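Local coordinates for YceI-like domain protein (Burkholderia cenocepacia BC7, PDB 5IXH) that binds a long octaprenyl diphosphate inside a lipocalin-like beta barrel and probably captures antibiotics outside the bacterial cell, at residues Asp3-Ser12 with Glu23-Val33; Ala45-Phe54 with Phe71-Val82. One frame throughout, in Å; residues are numbered along the deposited sequence.

Interaction 1 of 2, residues Asp3-Ser12 with Glu23-Val33; sequences DVDLAKSKVS and EGAFKKFSAQV. With OTP ((2E,6E,10E,14E,18E,22E,26E)-3,7,11,15,19,23,27,31-octamethyldotriaconta-2,6,10,14,18,22,26,30-octaenyl trihydrogen diphosphate), chain C.
The ring of Phe29 is sandwiched between Val11 and Leu6, one on each face, where the loop before strand 10-15 lies against strand 22-34. Val11 CG2 sits over the ring centre, 3.8 Å from the Phe29 centroid and 10° off the normal, a well-formed CH-pi contact; Leu6 CD1 lies over the opposite face, displaced toward the rim, though its modelled approach is too short to be taken literally. Ser9 CB reaches the ring edge. A chi1 of 59° sets Phe29 CG between its backbone N and carbonyl carbon and swings the ring across to residues 3-12.

Strand pairing proper is confined to the other end. Ser12 and Ala25 form an antiparallel non-hydrogen-bonded pair, and Phe26 N donates to Val11 O at 2.9 Å (164° at the hydrogen). Between the same two residues a water joins the other backbone atoms, Val11 N at 3.1 Å and Phe26 O at 2.7 Å, bridging the chains where they part. On the outward face of the sheet, Ser12 OG donates to the anti lone pair of Glu23 OE2 over 2.8 Å; Lys10 NZ makes a long, weak salt bridge to that oxygen at 3.3 Å, and Lys155 is its stronger partner. Several donors converging on one carboxylate oxygen probably keep Glu23 ionised, while the nearest approaches to the lipid, from Phe26 CZ (3.7 Å to C23) and Val33, are made by hydrocarbon.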
loop_
_atom_site.group_PDB
_atom_site.type_symbol
_atom_site.label_atom_id
_atom_site.label_comp_id
_atom_site.label_asym_id
_atom_site.label_seq_id
_atom_site.Cartn_x
_atom_site.Cartn_y
_atom_site.Cartn_z
ATOM N N ASP A 3 0.052 -5.739 -17.837
ATOM C CA ASP A 3 -0.179 -5.255 -16.476
ATOM C C ASP A 3 -1.377 -4.260 -16.391
ATOM O O ASP A 3 -2.372 -4.414 -17.107
ATOM C CB ASP A 3 1.134 -4.716 -15.850
ATOM C CG ASP A 3 1.632 -3.432 -16.503
ATOM O OD1 ASP A 3 1.394 -3.231 -17.713
ATOM O OD2 ASP A 3 2.275 -2.628 -15.791
ATOM N N VAL A 4 -1.227 -3.215 -15.582
ATOM C CA VAL A 4 -2.280 -2.677 -14.725
ATOM C C VAL A 4 -3.057 -1.454 -15.297
ATOM O O VAL A 4 -2.890 -1.122 -16.471
ATOM C CB VAL A 4 -1.551 -2.354 -13.417
ATOM C CG1 VAL A 4 -2.429 -1.800 -12.288
ATOM C CG2 VAL A 4 -0.868 -3.627 -12.878
ATOM N N ASP A 5 -3.929 -0.824 -14.489
ATOM C CA ASP A 5 -4.614 0.430 -14.871
ATOM C C ASP A 5 -4.861 1.359 -13.662
ATOM O O ASP A 5 -5.737 1.088 -12.838
ATOM C CB ASP A 5 -5.944 0.094 -15.590
ATOM C CG ASP A 5 -6.564 1.304 -16.324
ATOM O OD1 ASP A 5 -6.719 2.359 -15.694
ATOM O OD2 ASP A 5 -6.904 1.159 -17.515
ATOM N N LEU A 6 -4.103 2.460 -13.547
ATOM C CA LEU A 6 -4.266 3.357 -12.407
ATOM C C LEU A 6 -5.638 3.896 -12.244
ATOM O O LEU A 6 -6.133 4.001 -11.130
ATOM C CB LEU A 6 -3.293 4.557 -12.487
ATOM C CG LEU A 6 -3.514 5.792 -11.561
ATOM C CD1 LEU A 6 -3.434 5.426 -10.087
ATOM C CD2 LEU A 6 -2.502 6.889 -11.859
ATOM N N ALA A 7 -6.247 4.306 -13.346
ATOM C CA ALA A 7 -7.529 4.933 -13.235
ATOM C C ALA A 7 -8.533 3.948 -12.671
ATOM O O ALA A 7 -9.441 4.345 -11.934
ATOM C CB ALA A 7 -7.961 5.475 -14.579
ATOM N N LYS A 8 -8.379 2.655 -12.997
ATOM C CA LYS A 8 -9.288 1.619 -12.520
ATOM C C LYS A 8 -8.881 1.084 -11.148
ATOM O O LYS A 8 -9.662 0.423 -10.482
ATOM C CB LYS A 8 -9.348 0.467 -13.528
ATOM C CG LYS A 8 -10.064 0.838 -14.814
ATOM C CD LYS A 8 -10.029 -0.297 -15.824
ATOM C CE LYS A 8 -10.858 0.070 -17.054
ATOM N NZ LYS A 8 -10.847 -1.021 -18.064
ATOM N N SER A 9 -7.658 1.420 -10.733
ATOM C CA SER A 9 -7.037 0.851 -9.537
ATOM C C SER A 9 -7.026 1.881 -8.416
ATOM O O SER A 9 -7.189 3.097 -8.646
ATOM C CB SER A 9 -5.614 0.424 -9.864
ATOM O OG SER A 9 -5.619 -0.626 -10.822
ATOM N N LYS A 10 -6.821 1.398 -7.201
ATOM C CA LYS A 10 -6.818 2.268 -6.040
ATOM C C LYS A 10 -5.889 1.719 -4.995
ATOM O O LYS A 10 -5.851 0.511 -4.744
ATOM C CB LYS A 10 -8.228 2.356 -5.447
ATOM C CG LYS A 10 -8.407 3.462 -4.407
ATOM C CD LYS A 10 -9.584 3.176 -3.482
ATOM C CE LYS A 10 -10.023 4.425 -2.733
ATOM N NZ LYS A 10 -10.981 4.114 -1.630
ATOM N N VAL A 11 -5.117 2.608 -4.387
ATOM C CA VAL A 11 -4.324 2.276 -3.218
ATOM C C VAL A 11 -4.623 3.350 -2.182
ATOM O O VAL A 11 -4.503 4.541 -2.465
ATOM C CB VAL A 11 -2.829 2.269 -3.519
ATOM C CG1 VAL A 11 -2.026 1.917 -2.255
ATOM C CG2 VAL A 11 -2.514 1.255 -4.610
ATOM N N SER A 12 -5.019 2.911 -0.994
ATOM C CA SER A 12 -5.401 3.825 0.069
ATOM C C SER A 12 -4.828 3.373 1.397
ATOM O O SER A 12 -4.324 2.256 1.522
ATOM C CB SER A 12 -6.924 3.962 0.159
ATOM O OG SER A 12 -7.541 2.769 0.573
ATOM N N GLU A 23 -9.444 7.977 5.833
ATOM C CA GLU A 23 -8.855 7.318 4.685
ATOM C C GLU A 23 -8.266 8.364 3.761
ATOM O O GLU A 23 -8.836 9.451 3.586
ATOM C CB GLU A 23 -9.923 6.507 3.956
ATOM C CG GLU A 23 -9.414 5.737 2.762
ATOM C CD GLU A 23 -10.409 4.702 2.273
ATOM O OE1 GLU A 23 -11.583 4.772 2.685
ATOM O OE2 GLU A 23 -10.012 3.817 1.486
ATOM N N GLY A 24 -7.104 8.047 3.206
ATOM C CA GLY A 24 -6.505 8.838 2.157
ATOM C C GLY A 24 -6.159 7.906 1.015
ATOM O O GLY A 24 -5.969 6.693 1.213
ATOM N N ALA A 25 -6.094 8.437 -0.196
ATOM C CA ALA A 25 -5.755 7.641 -1.374
ATOM C C ALA A 25 -4.577 8.224 -2.111
ATOM O O ALA A 25 -4.433 9.456 -2.190
ATOM C CB ALA A 25 -6.939 7.558 -2.303
ATOM N N PHE A 26 -3.714 7.369 -2.636
ATOM C CA PHE A 26 -2.599 7.814 -3.445
ATOM C C PHE A 26 -3.075 7.969 -4.873
ATOM O O PHE A 26 -3.550 7.012 -5.491
ATOM C CB PHE A 26 -1.457 6.826 -3.362
ATOM C CG PHE A 26 -0.872 6.710 -1.998
ATOM C CD1 PHE A 26 0.098 7.612 -1.564
ATOM C CD2 PHE A 26 -1.269 5.700 -1.132
ATOM C CE1 PHE A 26 0.647 7.519 -0.299
ATOM C CE2 PHE A 26 -0.714 5.599 0.131
ATOM C CZ PHE A 26 0.242 6.494 0.554
ATOM N N LYS A 27 -2.995 9.175 -5.404
ATOM C CA LYS A 27 -3.543 9.431 -6.718
ATOM C C LYS A 27 -2.571 9.057 -7.835
ATOM O O LYS A 27 -2.975 8.919 -8.985
ATOM C CB LYS A 27 -3.953 10.887 -6.821
ATOM C CG LYS A 27 -5.064 11.274 -5.847
ATOM C CD LYS A 27 -6.306 10.390 -6.025
ATOM C CE LYS A 27 -7.458 10.824 -5.133
ATOM N NZ LYS A 27 -8.617 9.888 -5.252
ATOM N N LYS A 28 -1.303 8.890 -7.497
ATOM C CA LYS A 28 -0.296 8.540 -8.491
ATOM C C LYS A 28 0.530 7.350 -8.017
ATOM O O LYS A 28 1.217 7.401 -6.976
ATOM C CB LYS A 28 0.641 9.699 -8.772
ATOM C CG LYS A 28 -0.021 10.903 -9.435
ATOM C CD LYS A 28 1.021 11.992 -9.729
ATOM C CE LYS A 28 0.388 13.329 -10.096
ATOM N NZ LYS A 28 1.429 14.391 -10.247
ATOM N N PHE A 29 0.455 6.255 -8.773
ATOM C CA PHE A 29 1.275 5.089 -8.525
ATOM C C PHE A 29 1.380 4.302 -9.796
ATOM O O PHE A 29 0.631 4.530 -10.737
ATOM C CB PHE A 29 0.692 4.239 -7.390
ATOM C CG PHE A 29 -0.704 3.741 -7.632
ATOM C CD1 PHE A 29 -0.933 2.551 -8.325
ATOM C CD2 PHE A 29 -1.787 4.449 -7.143
ATOM C CE1 PHE A 29 -2.228 2.094 -8.533
ATOM C CE2 PHE A 29 -3.082 3.997 -7.347
ATOM C CZ PHE A 29 -3.300 2.812 -8.037
ATOM N N SER A 30 2.330 3.373 -9.827
ATOM C CA SER A 30 2.430 2.416 -10.901
ATOM C C SER A 30 2.547 1.030 -10.320
ATOM O O SER A 30 2.916 0.859 -9.161
ATOM C CB SER A 30 3.653 2.702 -11.737
ATOM O OG SER A 30 4.823 2.522 -10.979
ATOM N N ALA A 31 2.253 0.034 -11.120
ATOM C CA ALA A 31 2.383 -1.340 -10.697
ATOM C C ALA A 31 2.541 -2.240 -11.898
ATOM O O ALA A 31 2.041 -1.936 -12.985
ATOM C CB ALA A 31 1.186 -1.745 -9.848
ATOM N N GLN A 32 3.245 -3.345 -11.690
ATOM C CA GLN A 32 3.442 -4.382 -12.694
ATOM C C GLN A 32 3.108 -5.708 -12.019
ATOM O O GLN A 32 3.523 -5.955 -10.888
ATOM C CB GLN A 32 4.905 -4.393 -13.178
ATOM C CG GLN A 32 5.554 -3.013 -13.279
ATOM C CD GLN A 32 6.966 -3.027 -13.886
ATOM O OE1 GLN A 32 7.616 -1.976 -13.987
ATOM N NE2 GLN A 32 7.442 -4.209 -14.296
ATOM N N VAL A 33 2.348 -6.542 -12.701
ATOM C CA VAL A 33 1.993 -7.854 -12.197
ATOM C C VAL A 33 2.165 -8.897 -13.283
ATOM O O VAL A 33 1.807 -8.677 -14.438
ATOM C CB VAL A 33 0.538 -7.887 -11.693
ATOM C CG1 VAL A 33 0.189 -9.260 -11.173
ATOM C CG2 VAL A 33 0.320 -6.848 -10.614
HETATM O O7 OTP C . -8.684 16.406 16.261
HETATM P P2 OTP C . -7.287 15.892 15.978
HETATM O O5 OTP C . -6.266 16.852 16.545
HETATM O O6 OTP C . -7.105 14.528 16.609
HETATM O O4 OTP C . -7.073 15.764 14.411
HETATM P P1 OTP C . -5.663 15.562 13.707
HETATM O O2 OTP C . -4.994 16.903 13.502
HETATM O O3 OTP C . -4.778 14.673 14.554
HETATM O O1 OTP C . -5.930 14.890 12.293
HETATM C C40 OTP C . -5.282 13.693 11.893
HETATM C C39 OTP C . -5.559 13.628 10.394
HETATM C C37 OTP C . -5.169 12.598 9.588
HETATM C C38 OTP C . -5.549 12.740 8.114
HETATM C C36 OTP C . -4.384 11.361 10.082
HETATM C C35 OTP C . -3.194 11.128 9.129
HETATM C C34 OTP C . -2.816 9.639 9.027
HETATM C C32 OTP C . -2.050 9.216 7.964
HETATM C C33 OTP C . -1.576 10.199 6.887
HETATM C C31 OTP C . -1.657 7.733 7.846
HETATM C C30 OTP C . -0.139 7.622 7.588
HETATM C C29 OTP C . -0.004 6.714 6.362
HETATM C C27 OTP C . 0.776 5.584 6.360
HETATM C C28 OTP C . 1.613 5.101 7.547
HETATM C C26 OTP C . 0.772 4.778 5.060
HETATM C C25 OTP C . 2.189 4.338 4.670
HETATM C C24 OTP C . 1.852 3.551 3.398
HETATM C C22 OTP C . 2.352 3.896 2.173
HETATM C C23 OTP C . 3.317 5.065 1.953
HETATM C C21 OTP C . 1.916 3.028 0.995
HETATM C C20 OTP C . 3.038 2.006 0.812
HETATM C C19 OTP C . 2.411 0.837 0.045
HETATM C C17 OTP C . 3.021 0.291 -1.065
HETATM C C18 OTP C . 4.360 0.837 -1.565
HETATM C C16 OTP C . 2.395 -0.890 -1.828
HETATM C C15 OTP C . 0.987 -1.250 -1.321
HETATM C C14 OTP C . 0.631 -2.638 -1.876
HETATM C C12 OTP C . 1.066 -3.777 -1.233
HETATM C C13 OTP C . 1.891 -3.745 0.058
HETATM C C11 OTP C . 0.715 -5.166 -1.788
HETATM C C10 OTP C . 0.466 -5.144 -3.300
HETATM C C9 OTP C . 0.457 -6.627 -3.703
HETATM C C7 OTP C . 0.525 -7.014 -5.017
HETATM C C8 OTP C . 0.610 -5.977 -6.138
HETATM C C6 OTP C . 0.521 -8.525 -5.314
HETATM C C5 OTP C . -0.434 -8.846 -6.465
HETATM C C4 OTP C . -0.786 -10.334 -6.282
HETATM C C2 OTP C . -0.307 -11.355 -7.071
HETATM C C3 OTP C . -0.769 -12.772 -6.735
HETATM C C1 OTP C . 0.645 -11.135 -8.249
HETATM O O HOH W 1 -5.780 5.442 -5.552
#

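Interaction 2 of 2, residues Ala45-Phe54 with Phe71-Val82. With OTP ((2E,6E,10E,14E,18E,22E,26E)-3,7,11,15,19,23,27,31-octamethyldotriaconta-2,6,10,14,18,22,26,30-octaenyl trihydrogen diphosphate), chain C.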
loop_
_atom_site.group_PDB
_atom_site.type_symbol
_atom_site.label_atom_id
_atom_site.label_comp_id
_atom_site.label_asym_id
_atom_site.label_seq_id
_atom_site.Cartn_x
_atom_site.Cartn_y
_atom_site.Cartn_z
ATOM N N ALA A 45 5.022 -9.320 -8.593
ATOM C CA ALA A 45 4.337 -8.042 -8.632
ATOM C C ALA A 45 5.213 -7.003 -8.011
ATOM O O ALA A 45 5.966 -7.287 -7.068
ATOM C CB ALA A 45 3.032 -8.118 -7.879
ATOM N N GLN A 46 5.106 -5.787 -8.511
ATOM C CA GLN A 46 5.756 -4.655 -7.876
ATOM C C GLN A 46 4.833 -3.464 -7.946
ATOM O O GLN A 46 4.019 -3.350 -8.878
ATOM C CB GLN A 46 7.081 -4.334 -8.545
ATOM C CG GLN A 46 6.981 -4.007 -10.009
ATOM C CD GLN A 46 8.321 -3.630 -10.600
ATOM O OE1 GLN A 46 8.528 -2.495 -11.032
ATOM N NE2 GLN A 46 9.241 -4.587 -10.626
ATOM N N MET A 47 4.969 -2.567 -6.971
ATOM C CA MET A 47 4.246 -1.310 -6.963
ATOM C C MET A 47 5.154 -0.198 -6.520
ATOM O O MET A 47 5.970 -0.377 -5.610
ATOM C CB MET A 47 3.070 -1.378 -6.005
ATOM C CG MET A 47 2.270 -0.109 -5.930
ATOM S SD MET A 47 0.847 -0.283 -4.849
ATOM C CE MET A 47 0.016 -1.639 -5.654
ATOM N N THR A 48 4.997 0.964 -7.135
ATOM C CA THR A 48 5.738 2.166 -6.800
ATOM C C THR A 48 4.740 3.270 -6.601
ATOM O O THR A 48 3.997 3.623 -7.526
ATOM C CB THR A 48 6.668 2.510 -7.931
ATOM O OG1 THR A 48 7.518 1.375 -8.174
ATOM C CG2 THR A 48 7.506 3.718 -7.589
ATOM N N ILE A 49 4.715 3.843 -5.410
ATOM C CA ILE A 49 3.783 4.904 -5.060
ATOM C C ILE A 49 4.504 6.242 -4.989
ATOM O O ILE A 49 5.584 6.351 -4.364
ATOM C CB ILE A 49 3.163 4.563 -3.692
ATOM C CG1 ILE A 49 2.275 3.306 -3.759
ATOM C CG2 ILE A 49 2.414 5.731 -3.098
ATOM C CD1 ILE A 49 0.785 3.555 -3.842
ATOM N N ASP A 50 3.891 7.265 -5.592
ATOM C CA ASP A 50 4.342 8.664 -5.455
ATOM C C ASP A 50 3.709 9.228 -4.189
ATOM O O ASP A 50 2.511 9.534 -4.171
ATOM C CB ASP A 50 3.928 9.427 -6.711
ATOM C CG ASP A 50 4.053 10.947 -6.591
ATOM O OD1 ASP A 50 4.279 11.491 -5.499
ATOM O OD2 ASP A 50 3.880 11.609 -7.638
ATOM N N VAL A 51 4.469 9.329 -3.104
ATOM C CA VAL A 51 3.832 9.578 -1.805
ATOM C C VAL A 51 3.227 10.981 -1.687
ATOM O O VAL A 51 2.264 11.146 -0.951
ATOM C CB VAL A 51 4.749 9.255 -0.578
ATOM C CG1 VAL A 51 5.274 7.823 -0.666
ATOM C CG2 VAL A 51 5.869 10.208 -0.472
ATOM N N ALA A 52 3.750 11.957 -2.431
ATOM C CA ALA A 52 3.188 13.298 -2.429
ATOM C C ALA A 52 1.799 13.357 -3.039
ATOM O O ALA A 52 1.109 14.354 -2.910
ATOM C CB ALA A 52 4.126 14.258 -3.170
ATOM N N SER A 53 1.372 12.289 -3.698
ATOM C CA SER A 53 0.037 12.226 -4.286
ATOM C C SER A 53 -1.005 11.732 -3.288
ATOM O O SER A 53 -2.169 11.555 -3.661
ATOM C CB SER A 53 0.024 11.322 -5.515
ATOM O OG SER A 53 0.030 9.937 -5.160
ATOM N N PHE A 54 -0.629 11.538 -2.044
ATOM C CA PHE A 54 -1.571 11.118 -1.001
ATOM C C PHE A 54 -2.583 12.219 -0.730
ATOM O O PHE A 54 -2.212 13.352 -0.419
ATOM C CB PHE A 54 -0.836 10.735 0.288
ATOM C CG PHE A 54 -1.668 9.985 1.308
ATOM C CD1 PHE A 54 -2.221 8.752 1.018
ATOM C CD2 PHE A 54 -1.848 10.505 2.590
ATOM C CE1 PHE A 54 -2.938 8.060 1.957
ATOM C CE2 PHE A 54 -2.591 9.832 3.526
ATOM C CZ PHE A 54 -3.132 8.596 3.223
ATOM N N PHE A 71 5.517 11.736 5.945
ATOM C CA PHE A 71 6.196 10.992 4.884
ATOM C C PHE A 71 7.582 11.524 4.537
ATOM O O PHE A 71 8.393 10.808 3.971
ATOM C CB PHE A 71 5.387 10.997 3.585
ATOM C CG PHE A 71 4.083 10.236 3.645
ATOM C CD1 PHE A 71 3.834 9.271 4.593
ATOM C CD2 PHE A 71 3.073 10.560 2.763
ATOM C CE1 PHE A 71 2.618 8.611 4.614
ATOM C CE2 PHE A 71 1.869 9.898 2.775
ATOM C CZ PHE A 71 1.642 8.941 3.704
ATOM N N ASP A 72 7.835 12.797 4.803
ATOM C CA ASP A 72 9.054 13.458 4.312
ATOM C C ASP A 72 9.199 13.221 2.801
ATOM O O ASP A 72 10.225 12.712 2.313
ATOM C CB ASP A 72 10.277 12.974 5.079
ATOM C CG ASP A 72 11.503 13.864 4.886
ATOM O OD1 ASP A 72 11.454 14.873 4.153
ATOM O OD2 ASP A 72 12.535 13.531 5.489
ATOM N N ALA A 73 8.162 13.607 2.079
ATOM C CA ALA A 73 8.058 13.306 0.662
ATOM C C ALA A 73 9.172 13.931 -0.188
ATOM O O ALA A 73 9.532 13.377 -1.215
ATOM C CB ALA A 73 6.706 13.763 0.138
ATOM N N LYS A 74 9.721 15.069 0.204
ATOM C CA LYS A 74 10.815 15.650 -0.570
ATOM C C LYS A 74 12.082 14.787 -0.484
ATOM O O LYS A 74 12.856 14.737 -1.427
ATOM C CB LYS A 74 11.107 17.085 -0.128
ATOM C CG LYS A 74 9.978 18.057 -0.449
ATOM C CD LYS A 74 10.301 19.467 0.036
ATOM C CE LYS A 74 9.200 20.455 -0.334
ATOM N NZ LYS A 74 9.006 20.554 -1.807
ATOM N N THR A 75 12.314 14.170 0.663
ATOM C CA THR A 75 13.509 13.333 0.887
ATOM C C THR A 75 13.307 11.928 0.331
ATOM O O THR A 75 14.235 11.344 -0.235
ATOM C CB THR A 75 13.810 13.262 2.373
ATOM O OG1 THR A 75 13.977 14.596 2.870
ATOM C CG2 THR A 75 15.059 12.476 2.641
ATOM N N TYR A 76 12.094 11.413 0.504
ATOM C CA TYR A 76 11.725 10.067 0.105
ATOM C C TYR A 76 10.480 10.139 -0.776
ATOM O O TYR A 76 9.344 9.945 -0.309
ATOM C CB TYR A 76 11.439 9.225 1.337
ATOM C CG TYR A 76 12.627 9.062 2.250
ATOM C CD1 TYR A 76 13.682 8.219 1.903
ATOM C CD2 TYR A 76 12.721 9.749 3.448
ATOM C CE1 TYR A 76 14.755 8.037 2.701
ATOM C CE2 TYR A 76 13.837 9.545 4.285
ATOM C CZ TYR A 76 14.846 8.698 3.880
ATOM O OH TYR A 76 15.959 8.505 4.687
ATOM N N PRO A 77 10.643 10.428 -2.071
ATOM C CA PRO A 77 9.446 10.668 -2.882
ATOM C C PRO A 77 8.619 9.426 -3.197
ATOM O O PRO A 77 7.469 9.583 -3.613
ATOM C CB PRO A 77 9.986 11.291 -4.168
ATOM C CG PRO A 77 11.441 10.926 -4.189
ATOM C CD PRO A 77 11.883 10.789 -2.772
ATOM N N GLN A 78 9.195 8.252 -3.069
ATOM C CA GLN A 78 8.469 7.036 -3.394
ATOM C C GLN A 78 8.430 6.078 -2.236
ATOM O O GLN A 78 9.281 6.110 -1.335
ATOM C CB GLN A 78 9.078 6.348 -4.634
ATOM C CG GLN A 78 9.019 7.159 -5.909
ATOM C CD GLN A 78 9.660 6.462 -7.083
ATOM O OE1 GLN A 78 10.531 5.629 -6.921
ATOM N NE2 GLN A 78 9.153 6.731 -8.269
ATOM N N ALA A 79 7.430 5.201 -2.263
ATOM C CA ALA A 79 7.354 3.987 -1.447
ATOM C C ALA A 79 7.200 2.840 -2.426
ATOM O O ALA A 79 6.594 3.004 -3.487
ATOM C CB ALA A 79 6.170 4.065 -0.511
ATOM N N THR A 80 7.755 1.686 -2.098
ATOM C CA THR A 80 7.774 0.558 -3.029
ATOM C C THR A 80 7.439 -0.762 -2.346
ATOM O O THR A 80 7.714 -0.967 -1.184
ATOM C CB THR A 80 9.156 0.406 -3.705
ATOM O OG1 THR A 80 10.182 0.307 -2.711
ATOM C CG2 THR A 80 9.466 1.607 -4.584
ATOM N N PHE A 81 6.848 -1.648 -3.129
ATOM C CA PHE A 81 6.695 -3.045 -2.783
ATOM C C PHE A 81 7.204 -3.878 -3.937
ATOM O O PHE A 81 6.826 -3.632 -5.084
ATOM C CB PHE A 81 5.241 -3.416 -2.479
ATOM C CG PHE A 81 5.068 -4.887 -2.204
ATOM C CD1 PHE A 81 5.427 -5.442 -0.975
ATOM C CD2 PHE A 81 4.607 -5.739 -3.199
ATOM C CE1 PHE A 81 5.305 -6.810 -0.748
ATOM C CE2 PHE A 81 4.479 -7.101 -2.963
ATOM C CZ PHE A 81 4.836 -7.635 -1.751
ATOM N N VAL A 82 8.046 -4.868 -3.661
ATOM C CA VAL A 82 8.531 -5.792 -4.683
ATOM C C VAL A 82 8.376 -7.210 -4.124
ATOM O O VAL A 82 8.965 -7.544 -3.096
ATOM C CB VAL A 82 10.028 -5.507 -5.041
ATOM C CG1 VAL A 82 10.557 -6.517 -6.049
ATOM C CG2 VAL A 82 10.231 -4.072 -5.545
HETATM O O7 OTP C . -8.684 16.406 16.261
HETATM P P2 OTP C . -7.287 15.892 15.978
HETATM O O5 OTP C . -6.266 16.852 16.545
HETATM O O6 OTP C . -7.105 14.528 16.609
HETATM O O4 OTP C . -7.073 15.764 14.411
HETATM P P1 OTP C . -5.663 15.562 13.707
HETATM O O2 OTP C . -4.994 16.903 13.502
HETATM O O3 OTP C . -4.778 14.673 14.554
HETATM O O1 OTP C . -5.930 14.890 12.293
HETATM C C40 OTP C . -5.282 13.693 11.893
HETATM C C39 OTP C . -5.559 13.628 10.394
HETATM C C37 OTP C . -5.169 12.598 9.588
HETATM C C38 OTP C . -5.549 12.740 8.114
HETATM C C36 OTP C . -4.384 11.361 10.082
HETATM C C35 OTP C . -3.194 11.128 9.129
HETATM C C34 OTP C . -2.816 9.639 9.027
HETATM C C32 OTP C . -2.050 9.216 7.964
HETATM C C33 OTP C . -1.576 10.199 6.887
HETATM C C31 OTP C . -1.657 7.733 7.846
HETATM C C30 OTP C . -0.139 7.622 7.588
HETATM C C29 OTP C . -0.004 6.714 6.362
HETATM C C27 OTP C . 0.776 5.584 6.360
HETATM C C28 OTP C . 1.613 5.101 7.547
HETATM C C26 OTP C . 0.772 4.778 5.060
HETATM C C25 OTP C . 2.189 4.338 4.670
HETATM C C24 OTP C . 1.852 3.551 3.398
HETATM C C22 OTP C . 2.352 3.896 2.173
HETATM C C23 OTP C . 3.317 5.065 1.953
HETATM C C21 OTP C . 1.916 3.028 0.995
HETATM C C20 OTP C . 3.038 2.006 0.812
HETATM C C19 OTP C . 2.411 0.837 0.045
HETATM C C17 OTP C . 3.021 0.291 -1.065
HETATM C C18 OTP C . 4.360 0.837 -1.565
HETATM C C16 OTP C . 2.395 -0.890 -1.828
HETATM C C15 OTP C . 0.987 -1.250 -1.321
HETATM C C14 OTP C . 0.631 -2.638 -1.876
HETATM C C12 OTP C . 1.066 -3.777 -1.233
HETATM C C13 OTP C . 1.891 -3.745 0.058
HETATM C C11 OTP C . 0.715 -5.166 -1.788
HETATM C C10 OTP C . 0.466 -5.144 -3.300
HETATM C C9 OTP C . 0.457 -6.627 -3.703
HETATM C C7 OTP C . 0.525 -7.014 -5.017
HETATM C C8 OTP C . 0.610 -5.977 -6.138
HETATM C C6 OTP C . 0.521 -8.525 -5.314
HETATM C C5 OTP C . -0.434 -8.846 -6.465
HETATM C C4 OTP C . -0.786 -10.334 -6.282
HETATM C C2 OTP C . -0.307 -11.355 -7.071
HETATM C C3 OTP C . -0.769 -12.772 -6.735
HETATM C C1 OTP C . 0.645 -11.135 -8.249
HETATM O O HOH W 2 6.444 12.012 -4.192
#
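Backbone hydrogen bonds join Met47 with Phe81 and Ile49 with Ala79 reciprocally, each pair closed by two bonds; the shortest and straightest runs from Ile49 N to Ala79 O, 2.8 Å with 178° at the hydrogen. Val51 N extends the series to Pro77 O at 3.1 Å, and beside it a water donates to both Asp50 OD1 and Pro77 O, tying the strand ends together. Between these pairs, CA-H...O contacts such as Gln78 CA to Ile49 O (3.1 Å) fill the non-hydrogen-bonded positions.

With strand axes 4.7 Å apart and 169° between their directions, this is a regular antiparallel segment of the lipocalin-like barrel wall: Thr48, Thr80 and Gln78 lie on its outer face, Met47, Ile49, Ala79 and Phe81 on the face lining the lipid pocket.

Apolar packing closes the end beyond the strands. Val51 holds CG1 anti to its carbonyl carbon, facing Ala79 CB, and CG2 between backbone N and carbonyl carbon, 3.7 Å from Ala73 CB. The Phe71 ring turns an edge toward the face of Phe54 in an offset edge-to-face pair, centroids 5.5 Å apart and planes at 66°. Lipid contacts follow the inner face: Met47 SD comes within 3.4 Å of prenyl C16, and C11 lies over one face of the Phe81 ring, toward its rim; beyond the strand end Phe54 CE2 approaches C33 to 3.5 Å.

Interaction 1 closes before interaction 2 opens along the chain, and their centres lie about 12 Å apart in one curled antiparallel sheet. Strands 22-34 and 44-50, one from each contact, are neighbours in it: probable hydrogen bonds from Ser30 N to Thr48 O and from Gln46 N to Gln32 O, each 2.9 Å, make the seam. Inside, Phe26 CD1 packs on Ile49 CG2 at 3.4 Å, and Phe26 also meets Phe54. The strand order 10-15, 22-34, 44-50, 78-90 thus forms a continuous part of the barrel wall. Both contacts touch the same octaprenyl chain, consistent with a long hydrophobic tunnel assembled from successive strands.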